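Long-range contacts in DUTPase (Staphylococcus phage 11, PDB 4GV8), which hydrolyses dUTP to dUMP and pyrophosphate as a trimeric dUTPase, and probably has a second, moonlighting role: residues T34-P39 and Y123-I128; E38-A43 and D95-N100. One frame throughout, in Å; residues are numbered along the deposited sequence.

Interaction 1 (T34-P39 and Y123-I128)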
ATOM      1  N   THR B  34      10.313  15.959 -14.900  1.00 48.97           N
ATOM      2  CA  THR B  34      10.792  14.952 -15.826  1.00 53.17           C
ATOM      3  C   THR B  34      11.999  14.317 -15.172  1.00 52.77           C
ATOM      4  O   THR B  34      12.959  15.004 -14.844  1.00 48.12           O
ATOM      5  CB  THR B  34      11.142  15.546 -17.197  1.00 55.42           C
ATOM      6  OG1 THR B  34       9.940  16.068 -17.791  1.00 53.88           O
ATOM      7  CG2 THR B  34      11.736  14.501 -18.099  1.00 49.88           C
ATOM      8  N   VAL B  35      11.908  13.018 -14.909  1.00 50.82           N
ATOM      9  CA  VAL B  35      12.984  12.280 -14.272  1.00 48.90           C
ATOM     10  C   VAL B  35      13.082  10.849 -14.831  1.00 50.28           C
ATOM     11  O   VAL B  35      12.061  10.172 -15.074  1.00 45.22           O
ATOM     12  CB  VAL B  35      12.851  12.318 -12.719  1.00 55.28           C
ATOM     13  CG1 VAL B  35      11.557  11.709 -12.266  1.00 48.42           C
ATOM     14  CG2 VAL B  35      14.032  11.636 -12.019  1.00 54.27           C
ATOM     15  N   VAL B  36      14.332  10.436 -15.088  1.00 48.54           N
ATOM     16  CA  VAL B  36      14.669   9.073 -15.462  1.00 47.92           C
ATOM     17  C   VAL B  36      14.827   8.264 -14.173  1.00 43.98           C
ATOM     18  O   VAL B  36      15.451   8.718 -13.228  1.00 43.81           O
ATOM     19  CB  VAL B  36      15.974   9.026 -16.319  1.00 48.53           C
ATOM     20  CG1 VAL B  36      16.383   7.587 -16.595  1.00 49.11           C
ATOM     21  CG2 VAL B  36      15.726   9.750 -17.638  1.00 53.18           C
ATOM     22  N   LEU B  37      14.216   7.092 -14.132  1.00 44.73           N
ATOM     23  CA  LEU B  37      14.268   6.214 -12.970  1.00 44.83           C
ATOM     24  C   LEU B  37      14.597   4.773 -13.427  1.00 43.68           C
ATOM     25  O   LEU B  37      13.783   4.088 -14.066  1.00 40.83           O
ATOM     26  CB  LEU B  37      12.933   6.295 -12.202  1.00 46.45           C
ATOM     27  CG  LEU B  37      12.926   5.942 -10.697  1.00 51.13           C
ATOM     28  CD1 LEU B  37      13.846   6.911  -9.918  1.00 44.45           C
ATOM     29  CD2 LEU B  37      11.482   5.971 -10.164  1.00 47.68           C
ATOM     30  N   GLU B  38      15.800   4.323 -13.084  1.00 44.78           N
ATOM     31  CA  GLU B  38      16.310   3.040 -13.546  1.00 43.82           C
ATOM     32  C   GLU B  38      15.974   1.954 -12.511  1.00 44.60           C
ATOM     33  O   GLU B  38      15.591   2.267 -11.380  1.00 43.98           O
ATOM     34  CB  GLU B  38      17.821   3.175 -13.784  1.00 47.76           C
ATOM     35  CG  GLU B  38      18.164   4.301 -14.766  1.00 47.09           C
ATOM     36  CD  GLU B  38      19.232   3.949 -15.808  1.00 47.29           C
ATOM     37  OE1 GLU B  38      19.867   2.877 -15.698  1.00 52.37           O
ATOM     38  OE2 GLU B  38      19.420   4.773 -16.756  1.00 49.35           O
ATOM     39  N   PRO B  39      16.084   0.671 -12.897  1.00 44.77           N
ATOM     40  CA  PRO B  39      15.726  -0.400 -11.960  1.00 42.45           C
ATOM     41  C   PRO B  39      16.342  -0.235 -10.585  1.00 43.61           C
ATOM     42  O   PRO B  39      17.555   0.085 -10.424  1.00 41.58           O
ATOM     43  CB  PRO B  39      16.239  -1.659 -12.640  1.00 43.77           C
ATOM     44  CG  PRO B  39      16.219  -1.327 -14.108  1.00 46.40           C
ATOM     45  CD  PRO B  39      16.469   0.138 -14.221  1.00 43.09           C
ATOM     46  N   TYR B 123      17.897  -1.461 -19.830  1.00 52.03           N
ATOM     47  CA  TYR B 123      16.565  -1.965 -20.104  1.00 51.86           C
ATOM     48  C   TYR B 123      15.805  -2.034 -18.762  1.00 47.40           C
ATOM     49  O   TYR B 123      16.365  -2.485 -17.757  1.00 47.93           O
ATOM     50  CB  TYR B 123      16.641  -3.374 -20.836  1.00 57.86           C
ATOM     51  CG  TYR B 123      15.266  -3.876 -21.320  1.00 54.31           C
ATOM     52  CD1 TYR B 123      14.706  -3.406 -22.516  1.00 64.62           C
ATOM     53  CD2 TYR B 123      14.488  -4.732 -20.547  1.00 63.27           C
ATOM     54  CE1 TYR B 123      13.436  -3.815 -22.952  1.00 63.31           C
ATOM     55  CE2 TYR B 123      13.208  -5.154 -20.967  1.00 67.25           C
ATOM     56  CZ  TYR B 123      12.689  -4.698 -22.177  1.00 67.85           C
ATOM     57  OH  TYR B 123      11.438  -5.110 -22.619  1.00 76.11           O
ATOM     58  N   GLY B 124      14.558  -1.544 -18.734  1.00 48.73           N
ATOM     59  CA  GLY B 124      13.764  -1.488 -17.484  1.00 42.91           C
ATOM     60  C   GLY B 124      13.719  -0.085 -16.852  1.00 46.47           C
ATOM     61  O   GLY B 124      13.040   0.155 -15.828  1.00 42.24           O
ATOM     62  N   THR B 125      14.461   0.840 -17.467  1.00 45.66           N
ATOM     63  CA  THR B 125      14.454   2.252 -17.101  1.00 43.96           C
ATOM     64  C   THR B 125      13.158   2.888 -17.619  1.00 43.02           C
ATOM     65  O   THR B 125      12.717   2.592 -18.750  1.00 45.61           O
ATOM     66  CB  THR B 125      15.697   2.993 -17.721  1.00 45.14           C
ATOM     67  OG1 THR B 125      16.892   2.505 -17.123  1.00 43.90           O
ATOM     68  CG2 THR B 125      15.586   4.501 -17.508  1.00 46.15           C
ATOM     69  N   TYR B 126      12.551   3.735 -16.781  1.00 43.75           N
ATOM     70  CA  TYR B 126      11.363   4.562 -17.114  1.00 40.97           C
ATOM     71  C   TYR B 126      11.745   6.035 -17.191  1.00 44.65           C
ATOM     72  O   TYR B 126      12.631   6.505 -16.451  1.00 45.10           O
ATOM     73  CB  TYR B 126      10.254   4.415 -16.046  1.00 42.12           C
ATOM     74  CG  TYR B 126       9.573   3.071 -16.146  1.00 37.40           C
ATOM     75  CD1 TYR B 126       8.386   2.929 -16.858  1.00 40.92           C
ATOM     76  CD2 TYR B 126      10.137   1.984 -15.597  1.00 37.14           C
ATOM     77  CE1 TYR B 126       7.763   1.722 -16.981  1.00 37.95           C
ATOM     78  CE2 TYR B 126       9.564   0.738 -15.726  1.00 43.99           C
ATOM     79  CZ  TYR B 126       8.379   0.605 -16.431  1.00 42.01           C
ATOM     80  OH  TYR B 126       7.788  -0.617 -16.522  1.00 40.48           O
ATOM     81  N   GLN B 127      11.097   6.768 -18.099  1.00 47.49           N
ATOM     82  CA  GLN B 127      11.118   8.218 -18.007  1.00 49.08           C
ATOM     83  C   GLN B 127       9.697   8.749 -17.654  1.00 48.07           C
ATOM     84  O   GLN B 127       8.698   8.479 -18.334  1.00 49.05           O
ATOM     85  CB  GLN B 127      11.652   8.882 -19.266  1.00 49.17           C
ATOM     86  CG  GLN B 127      11.892  10.388 -19.044  1.00 55.68           C
ATOM     87  CD  GLN B 127      12.625  10.969 -20.193  1.00 65.86           C
ATOM     88  OE1 GLN B 127      13.722  10.520 -20.496  1.00 63.74           O
ATOM     89  NE2 GLN B 127      11.994  11.916 -20.907  1.00 67.17           N
ATOM     90  N   ILE B 128       9.637   9.384 -16.499  1.00 46.26           N
ATOM     91  CA  ILE B 128       8.451  10.077 -16.020  1.00 48.77           C
ATOM     92  C   ILE B 128       8.636  11.508 -16.562  1.00 45.79           C
ATOM     93  O   ILE B 128       9.713  12.121 -16.443  1.00 47.39           O
ATOM     94  CB  ILE B 128       8.420  10.102 -14.464  1.00 49.32           C
ATOM     95  CG1 ILE B 128       8.251   8.679 -13.926  1.00 51.12           C
ATOM     96  CG2 ILE B 128       7.366  11.067 -13.910  1.00 45.35           C
ATOM     97  CD1 ILE B 128       8.911   8.491 -12.588  1.00 49.91           C
TER
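Val35 to Leu37 runs against Tyr126 to Ile128 as a short antiparallel ladder, the two strand axes 4.8 Å apart at their nearest with 153° between their directions. Val35 and Ile128 form a hydrogen-bonded pair, as do Leu37 and Tyr126, each with both amides donating; Val36 and Gln127 between them are a non-hydrogen-bonded pair. The bond from Leu37 N to Tyr126 O, 2.9 Å, is close to straight at 171°. Beside the ladder's first bond, Thr34 CA approaches Ile128 O in a CA-H...O contact.

On one face, Val36 sends its two methyls to different neighbours. CG1, anti to the backbone N (chi1 175°), is pressed against Thr125 CG2 at 3.3 Å, closer than two methyls normally sit, while CG2 meets Gln127 OE1 at 3.6 Å. At the amide end of Gln127, NE2 lies 3.8 Å from Thr34 CG2 and hydrogen-bonds Asn129 OD1. The bent chain of Glu38 slants across Thr125, with Glu38 CD in close contact with Thr125 OG1 at 3.0 Å; the two carboxylate oxygens meet the hydroxyl at angles too poor for a bond, and it is held by Gln122 O instead. Further along, Pro39 CG lies 3.8 Å from Tyr123 O, and its CD is near Gly124 O.

The other face is greasy. Val35 and Ile128 run alongside each other in the same direction, and Leu37 CD2 meets Ile128 CD1 at 4.3 Å. Leu37 continues this layer onto Ile92 and Ala43, and Val35 onto Ile45, both toward the larger sheet, while Tyr126 leads away and bonds His72 N through its hydroxyl. A small two-stranded antiparallel sheet with one face against the seven-stranded one fits the jelly-roll fold of the trimeric dUTPases.

Interaction 2 (E38-A43 and D95-N100). With MG (magnesium ion), chain H.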
ATOM      1  N   GLU B  38      15.800   4.323 -13.084  1.00 44.78           N
ATOM      2  CA  GLU B  38      16.310   3.040 -13.546  1.00 43.82           C
ATOM      3  C   GLU B  38      15.974   1.954 -12.511  1.00 44.60           C
ATOM      4  O   GLU B  38      15.591   2.267 -11.380  1.00 43.98           O
ATOM      5  CB  GLU B  38      17.821   3.175 -13.784  1.00 47.76           C
ATOM      6  CG  GLU B  38      18.164   4.301 -14.766  1.00 47.09           C
ATOM      7  CD  GLU B  38      19.232   3.949 -15.808  1.00 47.29           C
ATOM      8  OE1 GLU B  38      19.867   2.877 -15.698  1.00 52.37           O
ATOM      9  OE2 GLU B  38      19.420   4.773 -16.756  1.00 49.35           O
ATOM     10  N   PRO B  39      16.084   0.671 -12.897  1.00 44.77           N
ATOM     11  CA  PRO B  39      15.726  -0.400 -11.960  1.00 42.45           C
ATOM     12  C   PRO B  39      16.342  -0.235 -10.585  1.00 43.61           C
ATOM     13  O   PRO B  39      17.555   0.085 -10.424  1.00 41.58           O
ATOM     14  CB  PRO B  39      16.239  -1.659 -12.640  1.00 43.77           C
ATOM     15  CG  PRO B  39      16.219  -1.327 -14.108  1.00 46.40           C
ATOM     16  CD  PRO B  39      16.469   0.138 -14.221  1.00 43.09           C
ATOM     17  N   GLN B  40      15.455  -0.402  -9.611  1.00 42.78           N
ATOM     18  CA  GLN B  40      15.739  -0.364  -8.195  1.00 42.22           C
ATOM     19  C   GLN B  40      15.893   1.056  -7.622  1.00 43.10           C
ATOM     20  O   GLN B  40      16.055   1.184  -6.415  1.00 44.46           O
ATOM     21  CB  GLN B  40      16.907  -1.290  -7.852  1.00 43.08           C
ATOM     22  CG  GLN B  40      16.552  -2.762  -7.972  1.00 39.04           C
ATOM     23  CD  GLN B  40      15.294  -3.077  -7.179  1.00 43.46           C
ATOM     24  OE1 GLN B  40      15.311  -3.053  -5.957  1.00 41.10           O
ATOM     25  NE2 GLN B  40      14.191  -3.367  -7.876  1.00 40.02           N
ATOM     26  N   GLU B  41      15.798   2.085  -8.473  1.00 41.40           N
ATOM     27  CA  GLU B  41      15.911   3.515  -8.033  1.00 41.26           C
ATOM     28  C   GLU B  41      14.653   4.073  -7.391  1.00 39.79           C
ATOM     29  O   GLU B  41      13.542   3.665  -7.723  1.00 39.42           O
ATOM     30  CB  GLU B  41      16.354   4.432  -9.196  1.00 40.79           C
ATOM     31  CG  GLU B  41      17.770   4.053  -9.658  1.00 42.37           C
ATOM     32  CD  GLU B  41      18.374   5.005 -10.659  1.00 44.75           C
ATOM     33  OE1 GLU B  41      17.610   5.719 -11.322  1.00 46.13           O
ATOM     34  OE2 GLU B  41      19.623   4.977 -10.837  1.00 47.03           O
ATOM     35  N   LYS B  42      14.863   5.005  -6.466  1.00 41.09           N
ATOM     36  CA  LYS B  42      13.815   5.637  -5.652  1.00 44.49           C
ATOM     37  C   LYS B  42      13.907   7.166  -5.851  1.00 44.04           C
ATOM     38  O   LYS B  42      14.967   7.707  -6.031  1.00 41.97           O
ATOM     39  CB  LYS B  42      13.995   5.292  -4.163  1.00 42.90           C
ATOM     40  CG  LYS B  42      13.748   3.815  -3.845  1.00 39.41           C
ATOM     41  CD  LYS B  42      14.199   3.432  -2.462  1.00 38.38           C
ATOM     42  CE  LYS B  42      13.536   4.313  -1.400  1.00 41.33           C
ATOM     43  NZ  LYS B  42      12.080   4.006  -1.217  1.00 38.01           N
ATOM     44  N   ALA B  43      12.755   7.814  -5.870  1.00 45.83           N
ATOM     45  CA  ALA B  43      12.649   9.259  -5.931  1.00 43.00           C
ATOM     46  C   ALA B  43      11.321   9.694  -5.287  1.00 45.57           C
ATOM     47  O   ALA B  43      10.362   8.879  -5.091  1.00 44.63           O
ATOM     48  CB  ALA B  43      12.668   9.721  -7.394  1.00 42.24           C
ATOM     49  N   ASP B  95      10.743  -0.856  -9.177  1.00 38.62           N
ATOM     50  CA  ASP B  95      11.049  -2.167  -8.570  1.00 39.51           C
ATOM     51  C   ASP B  95      11.440  -3.293  -9.586  1.00 40.30           C
ATOM     52  O   ASP B  95      11.515  -4.494  -9.220  1.00 37.38           O
ATOM     53  CB  ASP B  95       9.930  -2.658  -7.636  1.00 37.29           C
ATOM     54  CG  ASP B  95      10.458  -3.631  -6.638  1.00 41.68           C
ATOM     55  OD1 ASP B  95      11.669  -3.499  -6.314  1.00 42.34           O
ATOM     56  OD2 ASP B  95       9.744  -4.527  -6.191  1.00 37.77           O
ATOM     57  N   ALA B  96      11.713  -2.913 -10.842  1.00 41.16           N
ATOM     58  CA  ALA B  96      12.339  -3.858 -11.795  1.00 42.23           C
ATOM     59  C   ALA B  96      13.727  -4.225 -11.291  1.00 42.69           C
ATOM     60  O   ALA B  96      14.391  -3.438 -10.576  1.00 41.51           O
ATOM     61  CB  ALA B  96      12.407  -3.314 -13.228  1.00 39.34           C
ATOM     62  N   ILE B  97      14.113  -5.473 -11.582  1.00 47.93           N
ATOM     63  CA  ILE B  97      15.421  -6.009 -11.222  1.00 51.67           C
ATOM     64  C   ILE B  97      16.435  -5.424 -12.221  1.00 57.12           C
ATOM     65  O   ILE B  97      16.122  -5.206 -13.402  1.00 54.24           O
ATOM     66  CB  ILE B  97      15.457  -7.579 -11.232  1.00 55.87           C
ATOM     67  CG1 ILE B  97      14.667  -8.159 -10.067  1.00 56.29           C
ATOM     68  CG2 ILE B  97      16.889  -8.104 -11.122  1.00 57.67           C
ATOM     69  CD1 ILE B  97      15.044  -7.595  -8.719  1.00 49.04           C
ATOM     70  N   ALA B  98      17.638  -5.144 -11.719  1.00 64.42           N
ATOM     71  CA  ALA B  98      18.661  -4.506 -12.521  1.00 71.88           C
ATOM     72  C   ALA B  98      19.041  -5.381 -13.758  1.00 71.74           C
ATOM     73  O   ALA B  98      19.139  -6.609 -13.660  1.00 64.39           O
ATOM     74  CB  ALA B  98      19.869  -4.133 -11.644  1.00 73.36           C
ATOM     75  N   SER B  99      19.207  -4.717 -14.915  1.00 87.52           N
ATOM     76  CA  SER B  99      19.618  -5.332 -16.223  1.00 87.58           C
ATOM     77  C   SER B  99      21.098  -5.858 -16.343  1.00 89.43           C
ATOM     78  O   SER B  99      21.464  -6.460 -17.377  1.00 84.18           O
ATOM     79  CB  SER B  99      19.364  -4.309 -17.369  1.00 86.66           C
ATOM     80  OG  SER B  99      20.495  -3.444 -17.612  1.00 82.45           O
ATOM     81  N   ASN B 100      21.931  -5.584 -15.319  1.00 93.72           N
ATOM     82  CA  ASN B 100      23.380  -5.913 -15.306  1.00 93.47           C
ATOM     83  C   ASN B 100      24.148  -5.375 -16.559  1.00 91.49           C
ATOM     84  O   ASN B 100      25.154  -5.954 -16.995  1.00 95.13           O
ATOM     85  CB  ASN B 100      23.591  -7.422 -15.088  1.00 82.48           C
TER
HETATM   86 MG    MG H 203      11.441  -5.793  -4.941  1.00 25.77          MG
HETATM   87  O   HOH W   1      13.848  -5.164  -4.712  1.00 38.07           O
HETATM   88  O   HOH W   2      12.318  -6.156  -7.169  1.00 37.68           O
HETATM   89  O   HOH W   3      12.442  -8.134  -4.674  1.00 37.03           O
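Gln40 reaches across to Asp95 and Ala96 with a folded side chain. From CB, chi1 (-71°) sets CG anti to the carbonyl carbon, 3.5 Å from Ala96 O; chi2 then folds CD over the same oxygen. The terminal amide makes the real grip: NE2 gives one bond to Ala96 O at 2.7 Å, almost straight at 176°, and a second to Asp95 OD1 at 3.0 Å. Both acceptors sit in the amide plane, which holds that group's rotation, while NE2 itself stands above the carbonyl plane of Ala96 and the carboxylate plane of Asp95. OE1 accepts a hydrogen bond from water 1, a ligand of the magnesium ion, and another from Lys93 NZ.

Gln40 holds the third position of a type II beta turn from Glu38 to Glu41, a turn that leads into strand 42-46. Its other corner, Pro39, lays CB against Ala96 O at 3.3 Å and against Ala98 CA at 3.7 Å, while Glu41 OE1 reaches back to accept from Glu38 N.

Beyond the amide, Asp95 is at the centre of the trimer. OD2 binds the magnesium ion at 2.5 Å, with OD1 slightly farther off at 2.7 Å; three waters join it, and Asp95 of each of the two neighbouring subunits also binds the ion. OD2 is also bonded by Lys93 of the third subunit, and OD1 forms a salt bridge with Lys93 of its own chain. Ile97 packs on the Ile97 residues of both neighbouring subunits.

After the early strands the chain runs through 34-39, and 83 residues separate it from 123-128, so interaction 1 closes a long loop. Turning through Glu38 and Pro39, which belong to both contacts, it enters 38-43; interaction 2 closes a shorter loop there, with 51 residues before 95-100. The shorter loop lies within the longer one, and the two do not cross. Their centres are 8 Å apart, and Leu37 CD1 touches Ala43 CB between them. Interaction 1 joins strand 35-37 to strand 126-128, a pair from early and late in the chain, whereas interaction 2 joins the turn before strand 42-46 to the loop after strand 89-94, at the magnesium site shared by three subunits.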